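Arginine decarboxylase (PDB 3NZP) probably catalyses the pyridoxal 5'-phosphate-dependent decarboxylation of arginine to agmatine, an early step in polyamine and spermidine biosynthesis. Local coordinates at residues Pro52-Tyr63 and Asn96-Tyr106; Leu529-Ile537 and Glu548-Thr559. All blocks are in the same frame, centred on the assembly; numbering follows the deposited sequence.

Overall arrangement
The two contacts lie in the two parts of a fold typical of the alanine racemase-like pyridoxal-phosphate decarboxylases, with centres about 26 Å apart. Contact 1 comes first in the chain and closes before contact 2 opens. It packs helix 52-72 against helix 91-100 on the eight-stranded parallel barrel, whereas contact 2 is a hairpin of strands 534-540 and 545-551 running on into helix 556-562, in the mixed sheet. Strand 47-50 ties them together: it lies parallel to strand 534-540 and leads directly into helix 52-72. They also touch, Pro52 CG packing 3.5 Å from Ile537 CG2, so barrel and sheet meet at the start of that helix.

Contact 1. Residues Pro52-Tyr63 and Asn96-Tyr106; sequences PHLIQKQIENIY and NLVKLGKDYNY
Ile59 of helix 52-72 packs between the end of helix 91-100 and the tyrosines that follow it, on the outside of the β/α barrel. The two helix segments approach to 9.7 Å between axes and cross at -51°. The CB of Ile59 points at the other segment and its branches divide the work. With CG1 beside the backbone N (chi1 -64°), Ile59 CG2 is left anti to that N and lies over a face of the Tyr104 ring, 4.1 Å from its centroid, in a CH-pi contact. The same methyl, Ile59 CG2, meets the edge of the Tyr106 ring, 3.6 Å from Tyr106 CD2. On the other branch, Ile59 CG1 passes Tyr106 CE2, and the terminal Ile59 CD1 ends against Leu97 CD2 at 3.6 Å, with the backbone of Gly101 close by. Toward the start of helix 52-72, Leu100 of the other helix enters as a knob among Pro52, Ile55, Gln56 and Ile59, Leu100 CD2 lying 3.6 Å from Gln56 CB. Farther along, Tyr63 completes an aromatic cluster with Tyr104 and Tyr106. Tyr104 CB sits over the centre of the Tyr63 ring, 3.9 Å from its centroid, while both tyrosine rings of the other segment stand oblique to it. The hydroxyl of Tyr63 is hydrogen-bonded to Ala81 N, tying the cluster to barrel strand 79-84. The Tyr106 side chain lies about 8 Å from the bound pyridoxal-5'-phosphate. The turn carrying the tyrosines is gathered on Gly101 O, which accepts from Tyr104 N and, from the opposite face of its carbonyl plane, Tyr106 N at 3.0 Å.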
loop_
_atom_site.group_PDB
_atom_site.type_symbol
_atom_site.label_atom_id
_atom_site.label_comp_id
_atom_site.label_asym_id
_atom_site.label_seq_id
_atom_site.Cartn_x
_atom_site.Cartn_y
_atom_site.Cartn_z
ATOM N N PRO B 52 17.312 18.895 -4.394
ATOM C CA PRO B 52 18.620 18.253 -4.308
ATOM C C PRO B 52 19.455 18.793 -3.154
ATOM O O PRO B 52 20.152 18.035 -2.482
ATOM C CB PRO B 52 19.249 18.561 -5.658
ATOM C CG PRO B 52 18.077 18.650 -6.560
ATOM C CD PRO B 52 17.091 19.431 -5.742
ATOM N N HIS B 53 19.389 20.096 -2.914
ATOM C CA HIS B 53 20.158 20.686 -1.828
ATOM C C HIS B 53 19.932 19.970 -0.498
ATOM O O HIS B 53 20.880 19.709 0.245
ATOM C CB HIS B 53 19.822 22.176 -1.677
ATOM C CG HIS B 53 20.304 22.770 -0.390
ATOM N ND1 HIS B 53 19.451 23.092 0.645
ATOM C CD2 HIS B 53 21.554 23.058 0.047
ATOM C CE1 HIS B 53 20.154 23.556 1.663
ATOM N NE2 HIS B 53 21.433 23.545 1.327
ATOM N N LEU B 54 18.676 19.659 -0.198
ATOM C CA LEU B 54 18.344 18.968 1.040
ATOM C C LEU B 54 19.070 17.630 1.095
ATOM O O LEU B 54 19.560 17.214 2.147
ATOM C CB LEU B 54 16.831 18.757 1.133
ATOM C CG LEU B 54 16.049 19.792 1.954
ATOM C CD1 LEU B 54 16.640 21.152 1.748
ATOM C CD2 LEU B 54 14.577 19.778 1.543
ATOM N N ILE B 55 19.152 16.968 -0.054
ATOM C CA ILE B 55 19.823 15.682 -0.138
ATOM C C ILE B 55 21.272 15.855 0.266
ATOM O O ILE B 55 21.819 15.051 1.026
ATOM C CB ILE B 55 19.745 15.106 -1.559
ATOM C CG1 ILE B 55 18.293 15.035 -2.005
ATOM C CG2 ILE B 55 20.294 13.688 -1.586
ATOM C CD1 ILE B 55 18.128 14.477 -3.366
ATOM N N GLN B 56 21.894 16.912 -0.244
ATOM C CA GLN B 56 23.284 17.209 0.083
ATOM C C GLN B 56 23.404 17.452 1.590
ATOM O O GLN B 56 24.201 16.806 2.269
ATOM C CB GLN B 56 23.742 18.438 -0.697
ATOM C CG GLN B 56 25.135 18.926 -0.371
ATOM C CD GLN B 56 25.489 20.143 -1.197
ATOM O OE1 GLN B 56 25.917 20.022 -2.350
ATOM N NE2 GLN B 56 25.283 21.330 -0.625
ATOM N N LYS B 57 22.611 18.381 2.111
ATOM C CA LYS B 57 22.632 18.657 3.533
ATOM C C LYS B 57 22.627 17.356 4.314
ATOM O O LYS B 57 23.418 17.166 5.233
ATOM C CB LYS B 57 21.410 19.462 3.929
ATOM C CG LYS B 57 21.674 20.918 4.153
ATOM C CD LYS B 57 22.234 21.148 5.535
ATOM C CE LYS B 57 21.913 22.562 6.006
ATOM N NZ LYS B 57 20.434 22.838 6.079
ATOM N N GLN B 58 21.738 16.448 3.943
ATOM C CA GLN B 58 21.647 15.184 4.649
ATOM C C GLN B 58 22.889 14.331 4.595
ATOM O O GLN B 58 23.280 13.746 5.602
ATOM C CB GLN B 58 20.455 14.395 4.139
ATOM C CG GLN B 58 19.172 14.973 4.669
ATOM C CD GLN B 58 19.093 14.843 6.166
ATOM O OE1 GLN B 58 18.927 13.748 6.680
ATOM N NE2 GLN B 58 19.229 15.956 6.878
ATOM N N ILE B 59 23.503 14.251 3.423
ATOM C CA ILE B 59 24.709 13.463 3.254
ATOM C C ILE B 59 25.823 14.018 4.122
ATOM O O ILE B 59 26.446 13.281 4.880
ATOM C CB ILE B 59 25.174 13.472 1.797
ATOM C CG1 ILE B 59 24.126 12.802 0.918
ATOM C CG2 ILE B 59 26.503 12.743 1.664
ATOM C CD1 ILE B 59 24.449 12.881 -0.547
ATOM N N GLU B 60 26.082 15.315 4.013
ATOM C CA GLU B 60 27.139 15.907 4.811
ATOM C C GLU B 60 26.758 15.925 6.277
ATOM O O GLU B 60 27.604 16.085 7.155
ATOM C CB GLU B 60 27.478 17.320 4.320
ATOM C CG GLU B 60 26.298 18.197 3.978
ATOM C CD GLU B 60 26.709 19.443 3.182
ATOM O OE1 GLU B 60 27.341 19.293 2.102
ATOM O OE2 GLU B 60 26.390 20.572 3.636
ATOM N N ASN B 61 25.481 15.735 6.549
ATOM C CA ASN B 61 25.034 15.712 7.919
ATOM C C ASN B 61 25.390 14.344 8.522
ATOM O O ASN B 61 25.814 14.261 9.666
ATOM C CB ASN B 61 23.540 15.992 7.954
ATOM C CG ASN B 61 23.028 16.227 9.348
ATOM O OD1 ASN B 61 23.678 16.886 10.161
ATOM N ND2 ASN B 61 21.843 15.696 9.637
ATOM N N ILE B 62 25.245 13.279 7.739
ATOM C CA ILE B 62 25.584 11.939 8.210
ATOM C C ILE B 62 27.098 11.845 8.377
ATOM O O ILE B 62 27.592 11.574 9.474
ATOM C CB ILE B 62 25.107 10.847 7.222
ATOM C CG1 ILE B 62 23.579 10.808 7.201
ATOM C CG2 ILE B 62 25.625 9.477 7.635
ATOM C CD1 ILE B 62 23.018 9.810 6.236
ATOM N N TYR B 63 27.838 12.079 7.299
ATOM C CA TYR B 63 29.293 12.033 7.379
ATOM C C TYR B 63 29.807 13.005 8.447
ATOM O O TYR B 63 30.753 12.701 9.179
ATOM C CB TYR B 63 29.903 12.357 6.018
ATOM C CG TYR B 63 29.920 11.160 5.120
ATOM C CD1 TYR B 63 28.798 10.784 4.385
ATOM C CD2 TYR B 63 31.050 10.360 5.053
ATOM C CE1 TYR B 63 28.810 9.629 3.600
ATOM C CE2 TYR B 63 31.074 9.213 4.283
ATOM C CZ TYR B 63 29.958 8.852 3.561
ATOM O OH TYR B 63 30.028 7.698 2.815
ATOM N N ASN B 96 20.582 12.259 -8.290
ATOM C CA ASN B 96 21.135 13.340 -7.493
ATOM C C ASN B 96 21.958 12.846 -6.324
ATOM O O ASN B 96 22.968 13.448 -5.952
ATOM C CB ASN B 96 20.023 14.246 -6.992
ATOM C CG ASN B 96 19.596 15.230 -8.037
ATOM O OD1 ASN B 96 20.416 15.998 -8.539
ATOM N ND2 ASN B 96 18.317 15.212 -8.388
ATOM N N LEU B 97 21.516 11.744 -5.739
ATOM C CA LEU B 97 22.218 11.174 -4.612
ATOM C C LEU B 97 23.626 10.736 -5.016
ATOM O O LEU B 97 24.599 11.103 -4.368
ATOM C CB LEU B 97 21.427 9.989 -4.050
ATOM C CG LEU B 97 21.909 9.184 -2.836
ATOM C CD1 LEU B 97 22.915 8.128 -3.226
ATOM C CD2 LEU B 97 22.478 10.132 -1.820
ATOM N N VAL B 98 23.752 9.970 -6.090
ATOM C CA VAL B 98 25.074 9.516 -6.484
ATOM C C VAL B 98 25.957 10.693 -6.833
ATOM O O VAL B 98 27.152 10.708 -6.540
ATOM C CB VAL B 98 25.014 8.562 -7.686
ATOM C CG1 VAL B 98 24.220 7.326 -7.317
ATOM C CG2 VAL B 98 24.385 9.265 -8.869
ATOM N N LYS B 99 25.363 11.695 -7.455
ATOM C CA LYS B 99 26.113 12.868 -7.847
ATOM C C LYS B 99 26.580 13.644 -6.609
ATOM O O LYS B 99 27.768 13.891 -6.438
ATOM C CB LYS B 99 25.236 13.721 -8.752
ATOM C CG LYS B 99 25.921 14.927 -9.310
ATOM C CD LYS B 99 25.082 15.583 -10.412
ATOM C CE LYS B 99 24.925 14.675 -11.644
ATOM N NZ LYS B 99 24.156 15.340 -12.745
ATOM N N LEU B 100 25.646 14.001 -5.733
ATOM C CA LEU B 100 25.966 14.736 -4.516
ATOM C C LEU B 100 26.803 13.948 -3.507
ATOM O O LEU B 100 27.564 14.528 -2.739
ATOM C CB LEU B 100 24.685 15.208 -3.844
ATOM C CG LEU B 100 24.179 16.597 -4.236
ATOM C CD1 LEU B 100 24.254 16.823 -5.747
ATOM C CD2 LEU B 100 22.748 16.724 -3.756
ATOM N N GLY B 101 26.684 12.634 -3.496
ATOM C CA GLY B 101 27.459 11.884 -2.539
ATOM C C GLY B 101 28.779 11.383 -3.083
ATOM O O GLY B 101 29.461 10.584 -2.430
ATOM N N LYS B 102 29.162 11.843 -4.272
ATOM C CA LYS B 102 30.420 11.385 -4.874
ATOM C C LYS B 102 31.628 11.736 -4.028
ATOM O O LYS B 102 32.480 10.891 -3.757
ATOM C CB LYS B 102 30.606 11.983 -6.264
ATOM C CG LYS B 102 31.828 11.434 -6.978
ATOM C CD LYS B 102 31.941 11.999 -8.368
ATOM C CE LYS B 102 33.072 11.349 -9.135
ATOM N NZ LYS B 102 33.196 11.919 -10.522
ATOM N N ASP B 103 31.688 13.000 -3.630
ATOM C CA ASP B 103 32.784 13.517 -2.824
ATOM C C ASP B 103 32.903 12.794 -1.493
ATOM O O ASP B 103 33.936 12.875 -0.834
ATOM C CB ASP B 103 32.577 15.012 -2.580
ATOM C CG ASP B 103 32.917 15.856 -3.795
ATOM O OD1 ASP B 103 32.339 16.963 -3.925
ATOM O OD2 ASP B 103 33.766 15.418 -4.608
ATOM N N TYR B 104 31.855 12.076 -1.108
ATOM C CA TYR B 104 31.853 11.362 0.163
ATOM C C TYR B 104 32.018 9.860 -0.015
ATOM O O TYR B 104 32.035 9.096 0.962
ATOM C CB TYR B 104 30.552 11.657 0.897
ATOM C CG TYR B 104 30.345 13.119 1.171
ATOM C CD1 TYR B 104 30.760 13.688 2.374
ATOM C CD2 TYR B 104 29.745 13.944 0.225
ATOM C CE1 TYR B 104 30.575 15.044 2.632
ATOM C CE2 TYR B 104 29.559 15.302 0.474
ATOM C CZ TYR B 104 29.971 15.845 1.680
ATOM O OH TYR B 104 29.730 17.170 1.941
ATOM N N ASN B 105 32.147 9.443 -1.270
ATOM C CA ASN B 105 32.301 8.035 -1.600
ATOM C C ASN B 105 31.069 7.257 -1.140
ATOM O O ASN B 105 31.160 6.098 -0.712
ATOM C CB ASN B 105 33.542 7.466 -0.940
ATOM C CG ASN B 105 33.954 6.153 -1.550
ATOM O OD1 ASN B 105 34.333 5.216 -0.844
ATOM N ND2 ASN B 105 33.886 6.074 -2.873
ATOM N N TYR B 106 29.916 7.917 -1.234
ATOM C CA TYR B 106 28.635 7.345 -0.843
ATOM C C TYR B 106 28.302 6.197 -1.795
ATOM O O TYR B 106 28.329 6.360 -3.013
ATOM C CB TYR B 106 27.562 8.437 -0.911
ATOM C CG TYR B 106 26.422 8.276 0.067
ATOM C CD1 TYR B 106 25.556 7.193 -0.017
ATOM C CD2 TYR B 106 26.206 9.211 1.073
ATOM C CE1 TYR B 106 24.501 7.038 0.873
ATOM C CE2 TYR B 106 25.151 9.069 1.973
ATOM C CZ TYR B 106 24.300 7.979 1.869
ATOM O OH TYR B 106 23.242 7.827 2.752
#

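Contact 2. Residues Leu529-Ile537 and Glu548-Thr559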
loop_
_atom_site.group_PDB
_atom_site.type_symbol
_atom_site.label_atom_id
_atom_site.label_comp_id
_atom_site.label_asym_id
_atom_site.label_seq_id
_atom_site.Cartn_x
_atom_site.Cartn_y
_atom_site.Cartn_z
ATOM N N LEU B 529 -6.813 4.944 -9.950
ATOM C CA LEU B 529 -6.015 5.269 -11.137
ATOM C C LEU B 529 -5.345 6.636 -11.089
ATOM O O LEU B 529 -4.839 7.104 -12.108
ATOM C CB LEU B 529 -6.857 5.152 -12.420
ATOM C CG LEU B 529 -7.156 3.720 -12.869
ATOM C CD1 LEU B 529 -8.045 3.686 -14.105
ATOM C CD2 LEU B 529 -5.829 3.028 -13.142
ATOM N N PHE B 530 -5.337 7.281 -9.922
ATOM C CA PHE B 530 -4.683 8.588 -9.815
ATOM C C PHE B 530 -3.185 8.335 -9.910
ATOM O O PHE B 530 -2.559 7.919 -8.936
ATOM C CB PHE B 530 -5.020 9.280 -8.478
ATOM C CG PHE B 530 -6.439 9.776 -8.385
ATOM C CD1 PHE B 530 -7.407 9.040 -7.712
ATOM C CD2 PHE B 530 -6.814 10.963 -9.007
ATOM C CE1 PHE B 530 -8.738 9.479 -7.666
ATOM C CE2 PHE B 530 -8.141 11.411 -8.967
ATOM C CZ PHE B 530 -9.102 10.666 -8.297
ATOM N N THR B 531 -2.612 8.572 -11.087
ATOM C CA THR B 531 -1.183 8.330 -11.286
ATOM C C THR B 531 -0.283 9.320 -10.568
ATOM O O THR B 531 -0.735 10.361 -10.089
ATOM C CB THR B 531 -0.798 8.345 -12.783
ATOM O OG1 THR B 531 -0.946 9.673 -13.311
ATOM C CG2 THR B 531 -1.674 7.366 -13.567
ATOM N N HIS B 532 0.999 8.974 -10.499
ATOM C CA HIS B 532 1.992 9.807 -9.833
ATOM C C HIS B 532 1.787 11.257 -10.292
ATOM O O HIS B 532 1.610 11.524 -11.480
ATOM C CB HIS B 532 3.397 9.285 -10.178
ATOM C CG HIS B 532 4.505 9.947 -9.417
ATOM N ND1 HIS B 532 4.568 11.312 -9.225
ATOM C CD2 HIS B 532 5.643 9.441 -8.881
ATOM C CE1 HIS B 532 5.698 11.618 -8.611
ATOM N NE2 HIS B 532 6.369 10.501 -8.392
ATOM N N PRO B 533 1.767 12.202 -9.345
ATOM C CA PRO B 533 1.573 13.607 -9.695
ATOM C C PRO B 533 2.781 14.181 -10.414
ATOM O O PRO B 533 3.837 13.561 -10.447
ATOM C CB PRO B 533 1.319 14.266 -8.336
ATOM C CG PRO B 533 2.099 13.422 -7.398
ATOM C CD PRO B 533 1.818 12.026 -7.885
ATOM N N THR B 534 2.623 15.355 -11.011
ATOM C CA THR B 534 3.742 15.962 -11.706
ATOM C C THR B 534 4.854 16.241 -10.701
ATOM O O THR B 534 4.592 16.710 -9.596
ATOM C CB THR B 534 3.338 17.278 -12.367
ATOM O OG1 THR B 534 2.404 17.017 -13.417
ATOM C CG2 THR B 534 4.550 17.974 -12.930
ATOM N N GLU B 535 6.092 15.933 -11.064
ATOM C CA GLU B 535 7.195 16.199 -10.158
ATOM C C GLU B 535 8.196 17.111 -10.839
ATOM O O GLU B 535 8.331 17.099 -12.063
ATOM C CB GLU B 535 7.875 14.904 -9.731
ATOM C CG GLU B 535 8.748 14.252 -10.791
ATOM C CD GLU B 535 9.510 13.041 -10.237
ATOM O OE1 GLU B 535 8.850 12.010 -9.914
ATOM O OE2 GLU B 535 10.765 13.134 -10.115
ATOM N N ALA B 536 8.888 17.919 -10.046
ATOM C CA ALA B 536 9.866 18.845 -10.587
ATOM C C ALA B 536 11.045 18.927 -9.640
ATOM O O ALA B 536 10.867 18.833 -8.427
ATOM C CB ALA B 536 9.237 20.223 -10.758
ATOM N N ILE B 537 12.241 19.102 -10.195
ATOM C CA ILE B 537 13.460 19.208 -9.395
ATOM C C ILE B 537 13.887 20.661 -9.275
ATOM O O ILE B 537 14.236 21.287 -10.271
ATOM C CB ILE B 537 14.579 18.425 -10.043
ATOM C CG1 ILE B 537 14.127 16.976 -10.196
ATOM C CG2 ILE B 537 15.862 18.568 -9.226
ATOM C CD1 ILE B 537 15.071 16.142 -11.002
ATOM N N GLU B 548 13.497 22.686 -12.952
ATOM C CA GLU B 548 14.101 21.855 -13.987
ATOM C C GLU B 548 13.772 20.381 -13.804
ATOM O O GLU B 548 13.408 19.955 -12.715
ATOM C CB GLU B 548 15.613 22.045 -13.998
ATOM C CG GLU B 548 16.280 21.821 -12.666
ATOM C CD GLU B 548 17.722 22.284 -12.680
ATOM O OE1 GLU B 548 17.955 23.524 -12.696
ATOM O OE2 GLU B 548 18.619 21.412 -12.689
ATOM N N GLY B 549 13.883 19.606 -14.875
ATOM C CA GLY B 549 13.584 18.189 -14.780
ATOM C C GLY B 549 12.151 17.904 -14.375
ATOM O O GLY B 549 11.882 17.157 -13.426
ATOM N N ILE B 550 11.223 18.504 -15.106
ATOM C CA ILE B 550 9.807 18.325 -14.848
ATOM C C ILE B 550 9.312 17.020 -15.476
ATOM O O ILE B 550 9.767 16.621 -16.543
ATOM C CB ILE B 550 9.024 19.513 -15.442
ATOM C CG1 ILE B 550 9.587 20.813 -14.873
ATOM C CG2 ILE B 550 7.559 19.393 -15.132
ATOM C CD1 ILE B 550 8.949 22.066 -15.447
ATOM N N ILE B 551 8.414 16.334 -14.784
ATOM C CA ILE B 551 7.819 15.105 -15.300
ATOM C C ILE B 551 6.325 15.325 -15.134
ATOM O O ILE B 551 5.784 15.240 -14.025
ATOM C CB ILE B 551 8.214 13.851 -14.487
ATOM C CG1 ILE B 551 9.718 13.651 -14.519
ATOM C CG2 ILE B 551 7.612 12.614 -15.133
ATOM C CD1 ILE B 551 10.237 13.433 -15.921
ATOM N N GLU B 552 5.661 15.627 -16.235
ATOM C CA GLU B 552 4.242 15.897 -16.196
ATOM C C GLU B 552 3.447 14.625 -15.902
ATOM O O GLU B 552 3.856 13.525 -16.276
ATOM C CB GLU B 552 3.826 16.526 -17.531
ATOM C CG GLU B 552 2.434 17.108 -17.594
ATOM C CD GLU B 552 2.315 18.090 -18.731
ATOM O OE1 GLU B 552 3.091 17.944 -19.699
ATOM O OE2 GLU B 552 1.463 19.000 -18.665
ATOM N N ALA B 553 2.325 14.777 -15.208
ATOM C CA ALA B 553 1.473 13.649 -14.853
ATOM C C ALA B 553 0.821 13.020 -16.083
ATOM O O ALA B 553 0.343 13.730 -16.975
ATOM C CB ALA B 553 0.408 14.106 -13.884
ATOM N N GLN B 554 0.796 11.689 -16.130
ATOM C CA GLN B 554 0.209 10.953 -17.256
ATOM C C GLN B 554 -1.201 11.374 -17.637
ATOM O O GLN B 554 -1.978 11.828 -16.801
ATOM C CB GLN B 554 0.149 9.464 -16.941
ATOM C CG GLN B 554 1.410 8.709 -17.167
ATOM C CD GLN B 554 1.152 7.219 -17.218
ATOM O OE1 GLN B 554 0.426 6.667 -16.369
ATOM N NE2 GLN B 554 1.733 6.553 -18.215
ATOM N N SER B 555 -1.551 11.205 -18.901
ATOM C CA SER B 555 -2.902 11.539 -19.313
ATOM C C SER B 555 -3.732 10.287 -19.094
ATOM O O SER B 555 -3.194 9.172 -19.029
ATOM C CB SER B 555 -2.950 11.917 -20.794
ATOM O OG SER B 555 -2.763 10.769 -21.600
ATOM N N ILE B 556 -5.043 10.469 -18.984
ATOM C CA ILE B 556 -5.960 9.346 -18.788
ATOM C C ILE B 556 -5.632 8.226 -19.773
ATOM O O ILE B 556 -5.519 7.061 -19.394
ATOM C CB ILE B 556 -7.400 9.808 -19.013
ATOM C CG1 ILE B 556 -7.835 10.697 -17.867
ATOM C CG2 ILE B 556 -8.323 8.612 -19.096
ATOM C CD1 ILE B 556 -9.180 11.284 -18.123
ATOM N N LEU B 557 -5.482 8.613 -21.038
ATOM C CA LEU B 557 -5.151 7.688 -22.115
ATOM C C LEU B 557 -3.898 6.883 -21.781
ATOM O O LEU B 557 -3.903 5.659 -21.876
ATOM C CB LEU B 557 -4.937 8.465 -23.411
ATOM C CG LEU B 557 -5.701 7.949 -24.630
ATOM C CD1 LEU B 557 -7.108 7.597 -24.222
ATOM C CD2 LEU B 557 -5.710 9.006 -25.727
ATOM N N ASP B 558 -2.827 7.577 -21.396
ATOM C CA ASP B 558 -1.584 6.896 -21.046
ATOM C C ASP B 558 -1.819 5.946 -19.879
ATOM O O ASP B 558 -1.318 4.826 -19.862
ATOM C CB ASP B 558 -0.492 7.887 -20.649
ATOM C CG ASP B 558 0.001 8.737 -21.820
ATOM O OD1 ASP B 558 0.216 8.187 -22.931
ATOM O OD2 ASP B 558 0.190 9.963 -21.612
ATOM N N THR B 559 -2.581 6.399 -18.897
ATOM C CA THR B 559 -2.854 5.568 -17.746
ATOM C C THR B 559 -3.551 4.269 -18.139
ATOM O O THR B 559 -3.202 3.183 -17.662
ATOM C CB THR B 559 -3.706 6.329 -16.750
ATOM O OG1 THR B 559 -2.990 7.490 -16.320
ATOM C CG2 THR B 559 -4.041 5.453 -15.551
#
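Glu535 and Ile551 join their flat peptide groups as an antiparallel hydrogen-bonded pair in the β hairpin of strands 534-540 and 545-551. Glu535 N bonds to Ile551 O at 3.1 Å, and Ile551 N to Glu535 O at 2.8 Å. The flat imidazole of His532 turns back on its own segment, ND1 bonding to Pro533 O, which lies 21° out of the ring plane; its NE2 bonds to Glu521. Beyond the paired backbones, the Glu535 and Ile551 side chains run side by side on one face of the sheet, CG of the glutamate 3.8 Å from CB of the isoleucine, and the carboxylate goes on to a salt bridge with Arg50. On the other face Ala536 CB packs on Ile550 CG1. Strand 534-540 is held on its second edge by parallel strand 47-50, through backbone bonds from Thr534 and Ala536 to Leu48.

Where the ladder ends, a side chain takes over: Thr534 OG1, anti to its carbonyl carbon (chi1 -67°), accepts from Ala553 N at 2.9 Å. The Thr531 and Thr559 side chains then reach toward each other, tip to tip, with their CG2 methyls 3.6 Å apart, and Leu529 CD2 adds to the same apolar patch. Leu529, Phe530, Ile551 and Ile556 also pack on the second subunit, placing this hairpin and helix start at the dimer interface. Helix 556-562 opens with a capping box of Ser555 and Asp558: Asp558 N bonds to Ser555 OG at 3.2 Å. Ser555 O in turn receives Thr559 N at 2.8 Å and, from above its carbonyl plane, Thr559 OG1 at 3.2 Å.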